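Local coordinates for AtxE2 (Asticcacaulis excentricus, PDB 5TXE), which hydrolyses the isopeptide bond of the lasso peptides astexin-2 and astexin-3, recognising their threaded shape, principally the loop, and converting them to linear peptides, at residues Q437-G442 / G446-E451; T524-G529 / H637-Q642. The protein carries 1 engineered substitution. All coordinates share one frame; numbering follows the deposited sequence.

Contact 1: residues Q437-G442 / G446-E451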
loop_
_atom_site.group_PDB
_atom_site.type_symbol
_atom_site.label_atom_id
_atom_site.label_comp_id
_atom_site.label_asym_id
_atom_site.label_seq_id
_atom_site.Cartn_x
_atom_site.Cartn_y
_atom_site.Cartn_z
ATOM N N GLN A 437 -4.682 10.591 5.269
ATOM C CA GLN A 437 -5.097 10.131 3.970
ATOM C C GLN A 437 -4.351 8.835 3.533
ATOM O O GLN A 437 -3.337 8.487 4.118
ATOM C CB GLN A 437 -4.784 11.214 2.939
ATOM C CG GLN A 437 -5.142 12.620 3.318
ATOM C CD GLN A 437 -4.832 13.569 2.179
ATOM O OE1 GLN A 437 -5.489 13.536 1.128
ATOM N NE2 GLN A 437 -3.809 14.388 2.352
ATOM N N TYR A 438 -4.762 8.159 2.454
ATOM C CA TYR A 438 -5.961 8.455 1.667
ATOM C C TYR A 438 -6.774 7.208 1.390
ATOM O O TYR A 438 -7.581 7.209 0.456
ATOM C CB TYR A 438 -5.631 9.116 0.331
ATOM C CG TYR A 438 -4.491 8.496 -0.471
ATOM C CD1 TYR A 438 -4.726 7.472 -1.405
ATOM C CD2 TYR A 438 -3.170 8.935 -0.299
ATOM C CE1 TYR A 438 -3.689 6.926 -2.130
ATOM C CE2 TYR A 438 -2.141 8.398 -1.036
ATOM C CZ TYR A 438 -2.391 7.411 -1.960
ATOM O OH TYR A 438 -1.360 6.894 -2.693
ATOM N N SER A 439 -6.545 6.164 2.196
ATOM C CA SER A 439 -7.400 5.006 2.204
ATOM C C SER A 439 -7.745 4.596 3.622
ATOM O O SER A 439 -6.906 4.625 4.535
ATOM C CB SER A 439 -6.895 3.802 1.408
ATOM O OG SER A 439 -5.533 3.667 1.492
ATOM N N SER A 440 -9.007 4.206 3.774
ATOM C CA SER A 440 -9.573 3.898 5.063
ATOM C C SER A 440 -10.389 2.613 5.052
ATOM O O SER A 440 -11.369 2.515 5.781
ATOM C CB SER A 440 -10.451 5.063 5.567
ATOM O OG SER A 440 -10.570 4.944 6.985
ATOM N N ARG A 441 -9.969 1.603 4.301
ATOM C CA ARG A 441 -10.774 0.384 4.237
ATOM C C ARG A 441 -10.529 -0.554 5.371
ATOM O O ARG A 441 -11.426 -1.326 5.729
ATOM C CB ARG A 441 -10.571 -0.379 2.929
ATOM C CG ARG A 441 -10.916 0.448 1.703
ATOM C CD ARG A 441 -11.091 -0.450 0.455
ATOM N NE ARG A 441 -11.820 0.239 -0.594
ATOM C CZ ARG A 441 -13.118 0.093 -0.848
ATOM N NH1 ARG A 441 -13.905 -0.719 -0.139
ATOM N NH2 ARG A 441 -13.630 0.774 -1.854
ATOM N N GLY A 442 -9.317 -0.518 5.919
ATOM C CA GLY A 442 -8.813 -1.598 6.761
ATOM C C GLY A 442 -8.515 -1.036 8.114
ATOM O O GLY A 442 -9.214 -0.130 8.581
ATOM N N GLY A 446 -1.599 3.902 10.073
ATOM C CA GLY A 446 -0.894 5.180 9.825
ATOM C C GLY A 446 -1.310 5.857 8.537
ATOM O O GLY A 446 -0.635 6.767 8.039
ATOM N N GLY A 447 -2.444 5.433 7.980
ATOM C CA GLY A 447 -2.879 5.952 6.686
ATOM C C GLY A 447 -1.946 5.461 5.622
ATOM O O GLY A 447 -1.172 4.540 5.862
ATOM N N THR A 448 -1.969 6.053 4.442
ATOM C CA THR A 448 -1.169 5.508 3.363
ATOM C C THR A 448 0.281 5.656 3.708
ATOM O O THR A 448 0.744 6.725 4.136
ATOM C CB THR A 448 -1.461 6.243 2.051
ATOM O OG1 THR A 448 -2.854 6.121 1.779
ATOM C CG2 THR A 448 -0.703 5.632 0.932
ATOM N N GLY A 449 1.014 4.572 3.540
ATOM C CA GLY A 449 2.445 4.560 3.881
ATOM C C GLY A 449 2.784 4.421 5.336
ATOM O O GLY A 449 3.945 4.416 5.708
ATOM N N ASP A 450 1.780 4.291 6.167
ATOM C CA ASP A 450 1.952 4.141 7.607
ATOM C C ASP A 450 2.842 5.229 8.231
ATOM O O ASP A 450 3.895 4.948 8.804
ATOM C CB ASP A 450 2.452 2.707 7.962
ATOM C CG ASP A 450 2.406 2.448 9.497
ATOM O OD1 ASP A 450 1.981 3.397 10.228
ATOM O OD2 ASP A 450 2.850 1.358 9.955
ATOM N N GLU A 451 2.400 6.478 8.108
ATOM C CA GLU A 451 3.190 7.635 8.514
ATOM C C GLU A 451 2.505 8.451 9.611
ATOM O O GLU A 451 3.164 9.244 10.289
ATOM C CB GLU A 451 3.238 8.649 7.368
ATOM C CG GLU A 451 4.374 8.710 6.429
ATOM C CD GLU A 451 5.781 8.891 7.030
ATOM O OE1 GLU A 451 6.430 10.027 6.980
ATOM O OE2 GLU A 451 6.255 7.796 7.405
HETATM O O HOH W 1 -3.127 3.991 0.027
#
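Thr448 packs against the backbone and ring of Tyr438 and contributes the largest share of the buried surface between 437-442 and 446-451. The tight part is a pair of nearly straight hydrogen bonds at the cis peptide that joins Gln437 to Tyr438. Thr448 N donates to Gln437 O at 2.8 Å, and Tyr438 N returns a bond of 2.9 Å to Thr448 OG1. The cis geometry turns the Gln437 carbonyl and the Tyr438 N-H to the same side, where one residue can meet both. With OG1 beside its own backbone N (chi1 -58°), Thr448 turns the hydroxyl to the Tyr438 amide and sends the methyl CG2 along the ring. Thr448 OG1 sits 3.5 Å above the centre of the Tyr438 ring plane, while CG2 reaches Tyr438 CE2 at 3.7 Å. Thr448 CB makes a CH-pi contact over the same face. Gly447, first residue of a type II beta turn ending at Asp450, has positive phi, and a CB there would strike Gln437 O. The looser side lies at exposed Ser439, whose OG is 3.6 Å from Thr448 OG1; a water joins the two, 2.8 Å from each. The bound peptide sets an aromatic ring edge-to-face with Tyr438 and an apolar side chain on Thr448. Replacing Tyr438 with an alanine would probably leave Thr448 CG2 without the ring it rests on and deprive the alkoxide intermediate of its stabilising phenol. The bonds thus grip the backbone and the ring is only packed on this side, compatible with its move toward the isopeptide bond.

Contact 2: residues T524-G529 / H637-Q642. Engineered in segment 524-529: Ala527 (natural residue Ser).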
loop_
_atom_site.group_PDB
_atom_site.type_symbol
_atom_site.label_atom_id
_atom_site.label_comp_id
_atom_site.label_asym_id
_atom_site.label_seq_id
_atom_site.Cartn_x
_atom_site.Cartn_y
_atom_site.Cartn_z
ATOM N N THR A 524 -2.328 15.890 6.875
ATOM C CA THR A 524 -1.162 15.079 6.649
ATOM C C THR A 524 -1.273 14.454 5.259
ATOM O O THR A 524 -2.350 14.299 4.742
ATOM C CB THR A 524 -0.980 13.936 7.647
ATOM O OG1 THR A 524 -2.019 12.975 7.509
ATOM C CG2 THR A 524 -0.990 14.432 9.038
ATOM N N GLY A 525 -0.149 14.111 4.663
ATOM C CA GLY A 525 -0.158 13.352 3.426
ATOM C C GLY A 525 1.174 12.702 3.065
ATOM O O GLY A 525 2.242 13.208 3.411
ATOM N N LEU A 526 1.076 11.549 2.424
ATOM C CA LEU A 526 2.174 10.838 1.822
ATOM C C LEU A 526 1.711 10.374 0.445
ATOM O O LEU A 526 0.556 10.011 0.241
ATOM C CB LEU A 526 2.557 9.649 2.692
ATOM C CG LEU A 526 3.642 8.740 2.123
ATOM C CD1 LEU A 526 4.444 8.148 3.279
ATOM C CD2 LEU A 526 3.068 7.594 1.299
ATOM N N ALA A 527 2.621 10.411 -0.520
ATOM C CA ALA A 527 2.349 9.996 -1.897
ATOM C C ALA A 527 1.255 10.892 -2.508
ATOM O O ALA A 527 1.395 12.105 -2.489
ATOM C CB ALA A 527 2.005 8.511 -1.940
ATOM N N ASP A 528 0.132 10.335 -2.929
ATOM C CA ASP A 528 -0.880 11.147 -3.565
ATOM C C ASP A 528 -1.447 12.138 -2.562
ATOM O O ASP A 528 -1.763 13.230 -2.901
ATOM C CB ASP A 528 -1.957 10.298 -4.247
ATOM C CG ASP A 528 -2.805 11.136 -5.228
ATOM O OD1 ASP A 528 -2.202 11.682 -6.173
ATOM O OD2 ASP A 528 -4.032 11.318 -4.995
ATOM N N GLY A 529 -1.438 11.783 -1.290
ATOM C CA GLY A 529 -1.842 12.678 -0.246
ATOM C C GLY A 529 -0.896 13.818 -0.042
ATOM O O GLY A 529 -1.333 14.871 0.422
ATOM N N HIS A 637 13.110 5.201 2.091
ATOM C CA HIS A 637 12.458 5.177 0.801
ATOM C C HIS A 637 11.127 5.940 0.923
ATOM O O HIS A 637 10.728 6.406 1.987
ATOM C CB HIS A 637 12.226 3.730 0.356
ATOM C CG HIS A 637 13.471 2.962 0.213
ATOM N ND1 HIS A 637 14.359 3.206 -0.805
ATOM C CD2 HIS A 637 14.064 2.063 1.030
ATOM C CE1 HIS A 637 15.421 2.436 -0.647
ATOM N NE2 HIS A 637 15.279 1.762 0.482
ATOM N N HIS A 638 10.506 6.086 -0.218
ATOM C CA HIS A 638 9.215 6.736 -0.414
ATOM C C HIS A 638 8.221 6.346 0.657
ATOM O O HIS A 638 7.578 7.216 1.227
ATOM C CB HIS A 638 8.759 6.307 -1.827
ATOM C CG HIS A 638 7.417 6.772 -2.229
ATOM N ND1 HIS A 638 7.152 8.086 -2.495
ATOM C CD2 HIS A 638 6.271 6.090 -2.487
ATOM C CE1 HIS A 638 5.884 8.212 -2.853
ATOM N NE2 HIS A 638 5.327 7.014 -2.844
ATOM N N VAL A 639 8.155 5.062 0.977
ATOM C CA VAL A 639 7.520 4.562 2.211
ATOM C C VAL A 639 8.639 4.074 3.165
ATOM O O VAL A 639 9.563 3.362 2.721
ATOM C CB VAL A 639 6.593 3.403 1.838
ATOM C CG1 VAL A 639 6.133 2.640 3.055
ATOM C CG2 VAL A 639 5.399 3.944 1.057
ATOM N N LYS A 640 8.570 4.426 4.446
ATOM C CA LYS A 640 9.679 4.180 5.353
ATOM C C LYS A 640 9.613 2.778 5.886
ATOM O O LYS A 640 8.557 2.252 5.998
ATOM C CB LYS A 640 9.750 5.195 6.480
ATOM C CG LYS A 640 10.017 6.594 5.988
ATOM C CD LYS A 640 9.955 7.593 7.121
ATOM C CE LYS A 640 10.240 9.008 6.656
ATOM N NZ LYS A 640 9.091 9.621 5.922
ATOM N N TRP A 641 10.771 2.171 6.131
ATOM C CA TRP A 641 10.831 0.759 6.478
ATOM C C TRP A 641 11.474 0.515 7.841
ATOM O O TRP A 641 11.269 -0.556 8.442
ATOM C CB TRP A 641 11.574 0.009 5.365
ATOM C CG TRP A 641 13.004 0.318 5.238
ATOM C CD1 TRP A 641 13.542 1.371 4.596
ATOM C CD2 TRP A 641 14.132 -0.502 5.700
ATOM N NE1 TRP A 641 14.941 1.301 4.667
ATOM C CE2 TRP A 641 15.305 0.167 5.347
ATOM C CE3 TRP A 641 14.238 -1.710 6.392
ATOM C CZ2 TRP A 641 16.581 -0.336 5.640
ATOM C CZ3 TRP A 641 15.505 -2.206 6.699
ATOM C CH2 TRP A 641 16.662 -1.518 6.305
ATOM N N GLN A 642 12.253 1.482 8.367
ATOM C CA GLN A 642 13.001 1.232 9.604
ATOM C C GLN A 642 12.154 1.591 10.820
ATOM O O GLN A 642 11.634 2.693 10.923
ATOM C CB GLN A 642 14.331 1.988 9.642
ATOM C CG GLN A 642 15.255 1.689 8.469
ATOM C CD GLN A 642 16.620 2.346 8.619
ATOM O OE1 GLN A 642 17.191 2.372 9.682
ATOM N NE2 GLN A 642 17.109 2.895 7.558
#
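Ala527 and His638 bring together the nucleophile position and the inferred charge-relay histidine, and their meeting is a van der Waals one. The methyl of Ala527, engineered in place of the natural serine, lies 3.8 Å from His638 NE2, oblique to the imidazole. His638 CG is anti to its backbone N (chi1 176°), which carries the ring out to the alanine. Leu526 CD2 makes the apolar contact, with Val639 CG2 at 4.3 Å, while its CD1 methyl lies against a polar backbone atom, His638 O, at 3.9 Å. No hydrogen bond crosses between the segments; the polar atoms of the imidazole find partners beyond them. His638 ND1 is bonded to Glu610 OE2, the inferred third member of the charge relay, and NE2 to the backbone of the bound peptide. The backbone at Ala527 (phi 62°, psi -120°) has the strained conformation of a nucleophile elbow, within what is naturally a Gly-x-Ser-x-Gly motif, and a CB on Gly525 would collide with Gly529 O. This sharp turn joins strand 521-525, inside the mixed sheet of the alpha/beta-hydrolase fold, to helix 528-539, whose N-cap is Ala527; His638 faces it from the loop linking strand 628-633 to helix 643-662.

The two contacts, with centres 10 Å apart, form adjoining walls of one active site around the bound peptide. Tyr438 of contact 1 and Ala527 of contact 2 come within about 4 Å between nearest side-chain atoms, and Tyr438 and His638 within about 7 Å. Alkoxide-stabilising phenol, nucleophile position and inferred charge-relay imidazole are thus placed to act together on the bound peptide, probably at its isopeptide bond. Polar bridges tie the contacts together. Gln437 NE2 probably donates to Thr524 O at 2.8 Å, linking the start of 437-442 to the strand leading into the elbow. A salt bridge between Glu451 OE1 and Lys640 NZ, 2.9 Å long, joins 446-451 to 637-642.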